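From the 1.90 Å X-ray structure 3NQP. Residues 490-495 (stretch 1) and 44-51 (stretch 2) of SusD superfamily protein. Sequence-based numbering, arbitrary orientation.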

# COMPACT_ATOMS: atom_id res chain seq x y z
N HIS A 490 0.39 18.49 -13.37
CA HIS A 490 -0.17 18.95 -12.09
C HIS A 490 -0.94 17.83 -11.38
O HIS A 490 -1.08 17.86 -10.16
CB HIS A 490 -1.05 20.19 -12.28
CG HIS A 490 -2.32 19.92 -13.02
ND1 HIS A 490 -2.36 19.75 -14.38
CD2 HIS A 490 -3.60 19.78 -12.59
CE1 HIS A 490 -3.61 19.53 -14.77
NE2 HIS A 490 -4.39 19.54 -13.70
N LYS A 491 -1.40 16.82 -12.12
CA LYS A 491 -2.17 15.73 -11.52
C LYS A 491 -1.31 14.67 -10.81
O LYS A 491 -1.87 13.67 -10.31
CB LYS A 491 -3.04 15.02 -12.56
CG LYS A 491 -4.19 15.86 -13.18
CD LYS A 491 -5.06 15.00 -14.08
CE LYS A 491 -6.20 15.77 -14.76
NZ LYS A 491 -6.97 14.79 -15.65
N LEU A 492 0.02 14.85 -10.76
CA LEU A 492 0.85 14.03 -9.89
C LEU A 492 0.40 14.19 -8.42
O LEU A 492 0.47 13.22 -7.65
CB LEU A 492 2.33 14.38 -10.02
CG LEU A 492 3.06 14.16 -11.36
CD1 LEU A 492 4.49 14.74 -11.27
CD2 LEU A 492 3.05 12.67 -11.76
N LEU A 493 -0.03 15.42 -8.06
CA LEU A 493 -0.56 15.77 -6.76
C LEU A 493 -2.07 15.93 -6.83
O LEU A 493 -2.64 16.08 -7.89
CB LEU A 493 0.11 17.03 -6.17
CG LEU A 493 1.65 16.99 -6.12
CD1 LEU A 493 2.24 18.33 -5.61
CD2 LEU A 493 2.18 15.80 -5.32
N TRP A 494 -2.71 15.80 -5.68
CA TRP A 494 -4.16 15.86 -5.58
C TRP A 494 -4.65 17.26 -5.18
O TRP A 494 -3.98 18.00 -4.42
CB TRP A 494 -4.65 14.82 -4.58
CG TRP A 494 -4.36 13.38 -4.89
CD1 TRP A 494 -3.20 12.85 -5.39
CD2 TRP A 494 -5.23 12.27 -4.63
NE1 TRP A 494 -3.31 11.47 -5.48
CE2 TRP A 494 -4.55 11.10 -5.00
CE3 TRP A 494 -6.53 12.16 -4.10
CZ2 TRP A 494 -5.12 9.83 -4.87
CZ3 TRP A 494 -7.11 10.91 -4.00
CH2 TRP A 494 -6.41 9.75 -4.36
N PRO A 495 -5.79 17.67 -5.74
CA PRO A 495 -6.29 19.00 -5.37
C PRO A 495 -7.08 18.96 -4.07
O PRO A 495 -7.41 17.89 -3.57
CB PRO A 495 -7.22 19.33 -6.52
CG PRO A 495 -7.82 17.97 -6.90
CD PRO A 495 -6.77 16.95 -6.58
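Stretch 2 44-51: ITFGELRG

The two backbones stand well apart: W494 CA lies 10.1 Å from F46 CA, and L492 CA lies 10.1 Å from R50 CA, these being the nearest CA pairs. Since the later residue of stretch 2 pairs with the earlier residue of stretch 1, the two segments run in roughly opposite senses. Together they bury 291 Å², most of it on W494 and R50.

Stretch 2 enters as helix. At I44 the coil widens into a pi-type turn, for I44 O accepts from both E48 N and L49 N, each at 3.1 Å. T45 meets W494 most closely through its carbonyl: T45 O lies 3.7 Å from W494 CH2, near the indole plane at the ring edge, while T45 CG2 is 4.3 Å from the same CH2 atom. F46 sets out sideways, but with chi1 at -70° (m) its ring comes nearer and turns an edge to the face of W494. The evidence is a 5.7 Å separation between the phenyl and six-membered indole centroids, planes at 86°, and a closest approach of 4.1 Å from F46 CD1 to W494 CH2.

G47, E48, L49 and G51 make no contact across the interface. From E48 to G51 the backbone forms a type I turn, closed by G51 N donating to E48 O at 2.9 Å, and within it R50 points CA-to-CB toward stretch 1. Its m, t, p side chain delivers the guanidinium to K491 O, which accepts from R50 NH2 at 2.7 Å and R50 NH1 at 2.8 Å; the N-H...O angles of 136° and 132° are bent, as expected when two donors of one group share a single acceptor. R50 NH1 also lies 3.2 Å from W494 NE1, but both are donors, so this is packing and not a hydrogen bond.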

# COMPACT_ATOMS: atom_id res chain seq x y z
N ILE A 44 -5.82 1.38 -0.38
CA ILE A 44 -6.68 1.33 -1.60
C ILE A 44 -6.80 2.74 -2.22
O ILE A 44 -6.36 2.96 -3.34
CB ILE A 44 -8.05 0.75 -1.34
CG1 ILE A 44 -7.97 -0.66 -0.71
CG2 ILE A 44 -8.86 0.75 -2.65
CD1 ILE A 44 -7.37 -1.79 -1.56
N THR A 45 -7.37 3.71 -1.53
CA THR A 45 -7.61 5.03 -2.14
C THR A 45 -6.33 5.68 -2.67
O THR A 45 -6.29 6.06 -3.84
CB THR A 45 -8.39 5.98 -1.21
OG1 THR A 45 -9.45 5.21 -0.63
CG2 THR A 45 -8.95 7.21 -1.98
N PHE A 46 -5.31 5.73 -1.84
CA PHE A 46 -4.04 6.38 -2.16
C PHE A 46 -3.10 5.44 -2.97
O PHE A 46 -2.53 5.84 -3.97
CB PHE A 46 -3.33 6.78 -0.89
CG PHE A 46 -3.97 7.90 -0.10
CD1 PHE A 46 -4.88 8.79 -0.67
CD2 PHE A 46 -3.55 8.13 1.19
CE1 PHE A 46 -5.39 9.87 0.10
CE2 PHE A 46 -4.05 9.23 1.95
CZ PHE A 46 -4.99 10.06 1.40
N GLY A 47 -2.97 4.19 -2.55
CA GLY A 47 -1.96 3.29 -3.10
C GLY A 47 -2.35 2.60 -4.39
O GLY A 47 -1.47 2.33 -5.21
N GLU A 48 -3.63 2.25 -4.55
CA GLU A 48 -4.04 1.38 -5.70
C GLU A 48 -4.80 2.10 -6.80
O GLU A 48 -4.54 1.89 -7.97
CB GLU A 48 -5.02 0.27 -5.24
CG GLU A 48 -4.47 -0.80 -4.45
CD GLU A 48 -3.68 -1.84 -5.21
OE1 GLU A 48 -3.93 -2.12 -6.40
OE2 GLU A 48 -2.85 -2.42 -4.54
N LEU A 49 -5.80 2.91 -6.42
CA LEU A 49 -6.82 3.29 -7.42
C LEU A 49 -6.34 4.04 -8.64
O LEU A 49 -6.91 3.87 -9.72
CB LEU A 49 -7.99 4.03 -6.78
CG LEU A 49 -8.92 3.28 -5.81
CD1 LEU A 49 -10.02 4.26 -5.35
CD2 LEU A 49 -9.52 1.94 -6.36
N ARG A 50 -5.37 4.93 -8.49
CA ARG A 50 -4.85 5.70 -9.64
C ARG A 50 -3.85 4.90 -10.48
O ARG A 50 -3.27 5.44 -11.42
CB ARG A 50 -4.20 6.99 -9.14
CG ARG A 50 -5.19 7.97 -8.57
CD ARG A 50 -4.51 9.33 -8.28
NE ARG A 50 -4.22 10.01 -9.55
CZ ARG A 50 -3.73 11.24 -9.71
NH1 ARG A 50 -3.39 11.99 -8.68
NH2 ARG A 50 -3.58 11.70 -10.94
N GLY A 51 -3.63 3.64 -10.10
CA GLY A 51 -2.63 2.78 -10.75
C GLY A 51 -2.87 2.30 -12.18
O GLY A 51 -2.05 1.59 -12.69